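Local coordinates for protein beta-galactosidase (Bacillus circulans, PDB 4MAD) that probably hydrolyses terminal non-reducing beta-D-galactose residues from beta-D-galactosides, as a family 35 glycoside hydrolase, at residues Leu155-Ser158 and Ile163-Leu166; Ser533-Gly538 and Gln583-Val588; Gln409-Gln414 and Ser450-Ile455. All coordinates share one frame; numbering follows the deposited sequence.

Contact 1: residues Leu155-Ser158 and Ile163-Leu166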
loop_
_atom_site.group_PDB
_atom_site.type_symbol
_atom_site.label_atom_id
_atom_site.label_comp_id
_atom_site.label_asym_id
_atom_site.label_seq_id
_atom_site.Cartn_x
_atom_site.Cartn_y
_atom_site.Cartn_z
ATOM N N LEU A 155 -8.535 -7.148 -22.961
ATOM C CA LEU A 155 -9.580 -6.647 -22.071
ATOM C C LEU A 155 -10.120 -5.261 -22.378
ATOM O O LEU A 155 -11.070 -4.818 -21.786
ATOM C CB LEU A 155 -9.151 -6.772 -20.620
ATOM C CG LEU A 155 -8.863 -8.156 -20.080
ATOM C CD1 LEU A 155 -8.169 -8.025 -18.793
ATOM C CD2 LEU A 155 -10.125 -8.994 -19.988
ATOM N N LEU A 156 -9.515 -4.627 -23.353
ATOM C CA LEU A 156 -9.945 -3.353 -23.836
ATOM C C LEU A 156 -11.318 -3.407 -24.501
ATOM O O LEU A 156 -11.655 -4.333 -25.158
ATOM C CB LEU A 156 -8.904 -2.749 -24.760
ATOM C CG LEU A 156 -7.510 -2.567 -24.205
ATOM C CD1 LEU A 156 -6.562 -2.296 -25.313
ATOM C CD2 LEU A 156 -7.441 -1.465 -23.172
ATOM N N SER A 157 -12.093 -2.369 -24.323
ATOM C CA SER A 157 -13.392 -2.335 -24.908
ATOM C C SER A 157 -13.298 -2.452 -26.425
ATOM O O SER A 157 -14.122 -3.052 -27.042
ATOM C CB SER A 157 -14.153 -1.107 -24.518
ATOM O OG SER A 157 -13.558 0.043 -24.994
ATOM N N SER A 158 -12.230 -1.920 -26.986
ATOM C CA SER A 158 -11.979 -1.965 -28.416
ATOM C C SER A 158 -11.739 -3.382 -28.914
ATOM O O SER A 158 -11.683 -3.629 -30.078
ATOM C CB SER A 158 -10.895 -1.001 -28.861
ATOM O OG SER A 158 -9.686 -1.280 -28.289
ATOM N N ILE A 163 -12.804 -2.755 -20.293
ATOM C CA ILE A 163 -12.032 -1.572 -19.980
ATOM C C ILE A 163 -12.320 -0.436 -20.934
ATOM O O ILE A 163 -11.858 -0.432 -22.038
ATOM C CB ILE A 163 -10.522 -1.823 -20.107
ATOM C CG1 ILE A 163 -10.021 -2.892 -19.163
ATOM C CG2 ILE A 163 -9.796 -0.588 -19.874
ATOM C CD1 ILE A 163 -8.619 -3.206 -19.324
ATOM N N ILE A 164 -13.063 0.528 -20.456
ATOM C CA ILE A 164 -13.455 1.698 -21.220
ATOM C C ILE A 164 -12.597 2.984 -21.125
ATOM O O ILE A 164 -12.653 3.821 -21.963
ATOM C CB ILE A 164 -14.924 2.045 -20.906
ATOM C CG1 ILE A 164 -15.080 2.343 -19.455
ATOM C CG2 ILE A 164 -15.788 0.913 -21.214
ATOM C CD1 ILE A 164 -16.328 2.890 -19.118
ATOM N N ALA A 165 -11.826 3.109 -20.069
ATOM C CA ALA A 165 -10.968 4.252 -19.911
ATOM C C ALA A 165 -9.704 3.977 -19.114
ATOM O O ALA A 165 -9.638 3.125 -18.328
ATOM C CB ALA A 165 -11.686 5.352 -19.335
ATOM N N LEU A 166 -8.717 4.773 -19.380
ATOM C CA LEU A 166 -7.500 4.685 -18.639
ATOM C C LEU A 166 -6.913 6.042 -18.255
ATOM O O LEU A 166 -6.992 6.959 -19.010
ATOM C CB LEU A 166 -6.497 3.920 -19.452
ATOM C CG LEU A 166 -6.841 2.519 -19.882
ATOM C CD1 LEU A 166 -7.307 2.551 -21.285
ATOM C CD2 LEU A 166 -5.661 1.638 -19.768
HETATM O O HOH W 1 -13.982 3.070 -24.397
#
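Ile163 meets Leu155 and Leu156 with two different branches, and its first torsion sets which goes where. CG1 stands anti to the carbonyl carbon (chi1 -61°), and the chain runs on extended, bringing Ile163 CD1 beside Leu155 CB at 3.8 Å. The other branch, Ile163 CG2, meets Leu156 CD2 at 4.1 Å. The Leu156 side chain starts away from the strand, but its end bends back. The same methyl, Leu156 CD2, comes within 4.4 Å of Leu166 CD1, a looser touch.

Two backbone bonds hold the segments in a single bridge of parallel type. Ile163 N donates to Leu155 O over 3.1 Å, nearly straight at 164° and in the carbonyl plane. Ser157 N donates to Ile163 O over 3.0 Å, and here the donor sits 39° above the carbonyl plane. Both polar backbone groups of Ile163 are therefore paired with the loop.

The bridge lies in the family 35 TIM barrel. Residues 155-158 belong to the loop after helix 135-152, and Ile163 begins strand 163-167, the fourth of eight parallel barrel strands. The contact thus closes the loop between helix 135-152 and strand 163-167, at the N-terminal end of that strand.

Ser157 OG extends the link through a water. Ser157 OG lies 3.1 Å from the water oxygen, and the water donates to Ile164 O at 2.9 Å. Beyond the loop, Ser158 OG bonds to Glu196. Leu155 and Ile163 both rest on Ile91 of helix 87-97, while Leu156 packs on Val193.

Contact 2: residues Ser533-Gly538 and Gln583-Val588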
loop_
_atom_site.group_PDB
_atom_site.type_symbol
_atom_site.label_atom_id
_atom_site.label_comp_id
_atom_site.label_asym_id
_atom_site.label_seq_id
_atom_site.Cartn_x
_atom_site.Cartn_y
_atom_site.Cartn_z
ATOM N N SER A 533 -3.305 -6.293 20.864
ATOM C CA SER A 533 -3.300 -5.176 21.793
ATOM C C SER A 533 -2.332 -5.385 22.944
ATOM O O SER A 533 -1.850 -4.439 23.513
ATOM C CB SER A 533 -4.699 -4.872 22.350
ATOM O OG SER A 533 -5.209 -5.929 23.077
ATOM N N GLU A 534 -2.128 -6.635 23.320
ATOM C CA GLU A 534 -1.164 -6.954 24.361
ATOM C C GLU A 534 0.294 -6.732 23.951
ATOM O O GLU A 534 1.108 -6.486 24.770
ATOM C CB GLU A 534 -1.353 -8.333 24.976
ATOM C CG GLU A 534 -0.530 -8.532 26.235
ATOM C CD GLU A 534 -0.572 -9.928 26.862
ATOM O OE1 GLU A 534 -0.980 -10.893 26.237
ATOM O OE2 GLU A 534 -0.161 -10.033 28.005
ATOM N N TRP A 535 0.575 -6.918 22.686
ATOM C CA TRP A 535 1.904 -6.899 22.125
ATOM C C TRP A 535 2.352 -5.480 21.811
ATOM O O TRP A 535 1.646 -4.561 22.080
ATOM C CB TRP A 535 1.972 -7.830 20.920
ATOM C CG TRP A 535 1.784 -9.277 21.329
ATOM C CD1 TRP A 535 0.631 -9.905 21.646
ATOM C CD2 TRP A 535 2.812 -10.251 21.460
ATOM N NE1 TRP A 535 0.889 -11.159 22.013
ATOM C CE2 TRP A 535 2.214 -11.421 21.874
ATOM C CE3 TRP A 535 4.184 -10.229 21.286
ATOM C CZ2 TRP A 535 2.926 -12.572 22.101
ATOM C CZ3 TRP A 535 4.887 -11.376 21.509
ATOM C CH2 TRP A 535 4.266 -12.523 21.931
ATOM N N THR A 536 3.559 -5.341 21.292
ATOM C CA THR A 536 4.107 -4.020 21.084
ATOM C C THR A 536 4.355 -3.567 19.632
ATOM O O THR A 536 3.791 -2.627 19.205
ATOM C CB THR A 536 5.342 -3.776 21.987
ATOM O OG1 THR A 536 4.929 -3.730 23.337
ATOM C CG2 THR A 536 6.011 -2.507 21.637
ATOM N N LYS A 537 5.222 -4.255 18.924
ATOM C CA LYS A 537 5.407 -3.992 17.528
ATOM C C LYS A 537 5.935 -5.191 16.796
ATOM O O LYS A 537 6.798 -5.867 17.276
ATOM C CB LYS A 537 6.310 -2.819 17.321
ATOM C CG LYS A 537 6.411 -2.340 15.884
ATOM C CD LYS A 537 7.133 -1.052 15.762
ATOM C CE LYS A 537 6.836 -0.310 14.494
ATOM N NZ LYS A 537 7.111 -1.053 13.319
ATOM N N GLY A 538 5.405 -5.404 15.619
ATOM C CA GLY A 538 5.832 -6.525 14.827
ATOM C C GLY A 538 5.012 -6.859 13.625
ATOM O O GLY A 538 4.422 -6.019 13.082
ATOM N N GLN A 583 2.788 -14.436 26.222
ATOM C CA GLN A 583 2.626 -15.866 26.074
ATOM C C GLN A 583 1.696 -16.382 24.991
ATOM O O GLN A 583 1.726 -17.505 24.660
ATOM C CB GLN A 583 2.254 -16.485 27.403
ATOM C CG GLN A 583 3.201 -16.276 28.519
ATOM C CD GLN A 583 4.572 -16.877 28.312
ATOM O OE1 GLN A 583 4.748 -17.871 27.634
ATOM N NE2 GLN A 583 5.556 -16.269 28.929
ATOM N N SER A 584 0.866 -15.499 24.488
ATOM C CA SER A 584 -0.229 -15.856 23.616
ATOM C C SER A 584 -0.830 -14.702 22.854
ATOM O O SER A 584 -0.593 -13.588 23.130
ATOM C CB SER A 584 -1.344 -16.466 24.445
ATOM O OG SER A 584 -1.952 -15.498 25.207
ATOM N N VAL A 585 -1.729 -14.988 21.828
ATOM C CA VAL A 585 -2.653 -14.092 21.237
ATOM C C VAL A 585 -4.072 -14.740 21.175
ATOM O O VAL A 585 -4.186 -15.895 21.244
ATOM C CB VAL A 585 -2.221 -13.677 19.819
ATOM C CG1 VAL A 585 -0.913 -12.901 19.867
ATOM C CG2 VAL A 585 -2.090 -14.899 18.923
ATOM N N THR A 586 -4.933 -13.896 20.838
ATOM C CA THR A 586 -6.303 -14.361 20.782
ATOM C C THR A 586 -6.970 -13.990 19.475
ATOM O O THR A 586 -6.725 -12.961 18.974
ATOM C CB THR A 586 -7.172 -13.750 21.850
ATOM O OG1 THR A 586 -6.426 -13.600 23.018
ATOM C CG2 THR A 586 -8.268 -14.682 22.156
ATOM N N PHE A 587 -7.783 -14.871 18.932
ATOM C CA PHE A 587 -8.407 -14.607 17.682
ATOM C C PHE A 587 -9.855 -14.191 18.014
ATOM O O PHE A 587 -10.500 -14.850 18.734
ATOM C CB PHE A 587 -8.376 -15.835 16.787
ATOM C CG PHE A 587 -7.032 -16.123 16.202
ATOM C CD1 PHE A 587 -6.776 -15.953 14.886
ATOM C CD2 PHE A 587 -6.043 -16.546 17.001
ATOM C CE1 PHE A 587 -5.544 -16.179 14.390
ATOM C CE2 PHE A 587 -4.805 -16.782 16.507
ATOM C CZ PHE A 587 -4.570 -16.608 15.199
ATOM N N VAL A 588 -10.314 -13.088 17.466
ATOM C CA VAL A 588 -11.622 -12.544 17.761
ATOM C C VAL A 588 -12.461 -12.350 16.480
ATOM O O VAL A 588 -11.947 -12.490 15.414
ATOM C CB VAL A 588 -11.495 -11.234 18.527
ATOM C CG1 VAL A 588 -10.736 -11.451 19.735
ATOM C CG2 VAL A 588 -10.811 -10.229 17.709
#
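Trp535 and Ser584 are joined by one hydrogen bond, from the indole NE1 to the backbone O at 3.1 Å. The bond is fairly straight, 159° at the hydrogen. Ser584 O lies at the ring edge, almost in the ring plane, while NE1 stands 37° above the carbonyl plane. Trp535 CG is anti to its own carbonyl carbon (chi1 -66°), which places the indole on the side of strand 584-588.

This is the tight part. Val585 CG1 comes obliquely to the ring, 3.3 Å from Trp535 NE1 and 3.8 Å from Trp535 CD1. His516 and His582 each make an edge-to-face contact with the ring, and Leu575 also packs on it. The solvent side is looser. Exposed Glu534 brings OE1 only to 4.1 Å from Ser584 O, with no bond between them.

The contact ties the loop before strand 537-542 to strand 584-588, the last in the chain and an inner strand of the eight-stranded antiparallel sheet. With an alanine in place of Trp535, Ser584 O would probably lose its indole donor and a gap would open beside Val585. The indole satisfies a backbone carbonyl with its N-H, while its carbons touch apolar Val585 and Leu575.

Contact 3: residues Gln409-Gln414 and Ser450-Ile455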
loop_
_atom_site.group_PDB
_atom_site.type_symbol
_atom_site.label_atom_id
_atom_site.label_comp_id
_atom_site.label_asym_id
_atom_site.label_seq_id
_atom_site.Cartn_x
_atom_site.Cartn_y
_atom_site.Cartn_z
ATOM N N GLN A 409 30.675 7.358 23.828
ATOM C CA GLN A 409 30.542 7.963 22.519
ATOM C C GLN A 409 29.094 8.209 22.138
ATOM O O GLN A 409 28.252 7.519 22.557
ATOM C CB GLN A 409 31.133 7.062 21.460
ATOM C CG GLN A 409 32.577 6.797 21.636
ATOM C CD GLN A 409 33.417 7.998 21.303
ATOM O OE1 GLN A 409 33.082 8.727 20.449
ATOM N NE2 GLN A 409 34.510 8.174 21.984
ATOM N N ALA A 410 28.866 9.190 21.302
ATOM C CA ALA A 410 27.593 9.383 20.706
ATOM C C ALA A 410 27.577 8.640 19.401
ATOM O O ALA A 410 28.383 8.885 18.552
ATOM C CB ALA A 410 27.342 10.786 20.459
ATOM N N LEU A 411 26.646 7.722 19.288
ATOM C CA LEU A 411 26.473 6.979 18.069
ATOM C C LEU A 411 25.437 7.671 17.230
ATOM O O LEU A 411 24.384 7.932 17.690
ATOM C CB LEU A 411 25.967 5.595 18.357
ATOM C CG LEU A 411 25.977 4.653 17.166
ATOM C CD1 LEU A 411 26.561 3.394 17.576
ATOM C CD2 LEU A 411 24.643 4.400 16.700
ATOM N N THR A 412 25.754 7.986 16.007
ATOM C CA THR A 412 24.778 8.585 15.130
ATOM C C THR A 412 24.581 7.727 13.901
ATOM O O THR A 412 25.524 7.296 13.309
ATOM C CB THR A 412 25.196 9.999 14.699
ATOM O OG1 THR A 412 25.353 10.813 15.855
ATOM C CG2 THR A 412 24.165 10.604 13.771
ATOM N N VAL A 413 23.330 7.500 13.577
ATOM C CA VAL A 413 22.991 6.831 12.354
ATOM C C VAL A 413 22.542 7.862 11.327
ATOM O O VAL A 413 21.582 8.533 11.526
ATOM C CB VAL A 413 21.871 5.820 12.522
ATOM C CG1 VAL A 413 21.648 5.117 11.280
ATOM C CG2 VAL A 413 22.170 4.848 13.577
ATOM N N GLN A 414 23.280 7.917 10.242
ATOM C CA GLN A 414 23.118 8.915 9.237
ATOM C C GLN A 414 22.752 8.333 7.885
ATOM O O GLN A 414 23.619 7.937 7.173
ATOM C CB GLN A 414 24.454 9.674 9.083
ATOM C CG GLN A 414 24.494 10.781 8.115
ATOM C CD GLN A 414 25.830 11.540 8.149
ATOM O OE1 GLN A 414 26.370 11.712 9.164
ATOM N NE2 GLN A 414 26.290 11.987 7.040
ATOM N N SER A 450 34.118 -4.212 20.221
ATOM C CA SER A 450 32.690 -4.149 20.391
ATOM C C SER A 450 31.933 -4.539 19.125
ATOM O O SER A 450 32.135 -3.928 18.131
ATOM C CB SER A 450 32.358 -2.745 20.775
ATOM O OG SER A 450 32.841 -2.451 22.036
ATOM N N LYS A 451 31.074 -5.528 19.196
ATOM C CA LYS A 451 30.268 -5.908 18.068
ATOM C C LYS A 451 28.975 -5.077 18.068
ATOM O O LYS A 451 28.157 -5.194 18.945
ATOM C CB LYS A 451 29.969 -7.398 18.107
ATOM C CG LYS A 451 29.176 -7.906 16.963
ATOM C CD LYS A 451 28.632 -9.281 17.248
ATOM C CE LYS A 451 28.264 -10.010 16.013
ATOM N NZ LYS A 451 27.954 -11.425 16.209
ATOM N N LEU A 452 28.857 -4.251 17.045
ATOM C CA LEU A 452 27.728 -3.366 16.877
ATOM C C LEU A 452 26.768 -3.998 15.876
ATOM O O LEU A 452 27.174 -4.442 14.853
ATOM C CB LEU A 452 28.211 -2.018 16.396
ATOM C CG LEU A 452 27.128 -1.043 15.996
ATOM C CD1 LEU A 452 26.312 -0.677 17.159
ATOM C CD2 LEU A 452 27.687 0.143 15.330
ATOM N N GLN A 453 25.496 -4.091 16.279
ATOM C CA GLN A 453 24.433 -4.595 15.452
ATOM C C GLN A 453 23.275 -3.595 15.446
ATOM O O GLN A 453 22.931 -3.087 16.424
ATOM C CB GLN A 453 23.934 -5.941 15.974
ATOM C CG GLN A 453 24.951 -7.033 15.916
ATOM C CD GLN A 453 24.490 -8.303 16.557
ATOM O OE1 GLN A 453 24.255 -8.341 17.701
ATOM N NE2 GLN A 453 24.373 -9.342 15.774
ATOM N N ILE A 454 22.753 -3.301 14.287
ATOM C CA ILE A 454 21.607 -2.427 14.190
ATOM C C ILE A 454 20.552 -3.130 13.342
ATOM O O ILE A 454 20.810 -3.465 12.258
ATOM C CB ILE A 454 21.987 -1.121 13.550
ATOM C CG1 ILE A 454 23.128 -0.485 14.328
ATOM C CG2 ILE A 454 20.852 -0.189 13.526
ATOM C CD1 ILE A 454 23.563 0.893 13.878
ATOM N N ILE A 455 19.383 -3.318 13.919
ATOM C CA ILE A 455 18.263 -3.914 13.226
ATOM C C ILE A 455 17.338 -2.830 12.713
ATOM O O ILE A 455 16.667 -2.214 13.467
ATOM C CB ILE A 455 17.393 -4.865 14.126
ATOM C CG1 ILE A 455 18.284 -5.836 14.875
ATOM C CG2 ILE A 455 16.422 -5.616 13.273
ATOM C CD1 ILE A 455 17.583 -6.770 15.757
#
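This is sheet-to-sheet apolar packing inside the first all-beta domain. Strand 409-417 belongs to a four-stranded antiparallel sheet and strand 449-457 to a six-stranded one. The two strands face each other across the layer between the sheets. No hydrogen bond joins them, and the backbones stay well apart, with Leu411 CA 10.5 Å from Leu452 CA.

The side chains bridge that space. Leu411 and Leu452 reach toward each other tip to tip. In both, CG is anti to the backbone N (chi1 -170° and 172°), which carries the methyls out from each strand. Leu411 CD1 meets both methyls of its partner, at 4.1 Å from Leu452 CD1 and 4.1 Å from Leu452 CD2. Two residues on, Val413 CG2 meets Ile454 CD1 at 4.2 Å. There the backbones are closer, 9.5 Å between Val413 CA and Ile454 CA. All four residues are buried, and the contacts are ordinary van der Waals touches.

Neighbouring strands fill in around these pairs. Leu411 also packs on Leu480 and Val413 on Ile474, both of strand 473-480. On the facing sheet, Leu452 rests on Val422 of strand 419-424. Strand 440-445 flanks the 409-417 side, bonded through its backbone to Leu411.

In the fold
The three contacts follow the chain as 1, 3, 2 and lie in separate parts of the fold. Contact 1 is in the TIM barrel, about 45 Å from contact 2 and 54 Å from contact 3, centre to centre. Contacts 2 and 3 are closer, with centres 30 Å and nearest atoms about 10 Å apart, but do not touch. None lies at the active site or at the bound ligands. The strand of contact 1 leads toward Glu171, the predicted proton donor; the predicted nucleophile, Glu247, is on barrel strand 244-249. The all-beta domain of contact 3 supplies Tyr464, which joins Glu112 and Trp252 around a bound 2-(2-methoxyethoxy)ethanol.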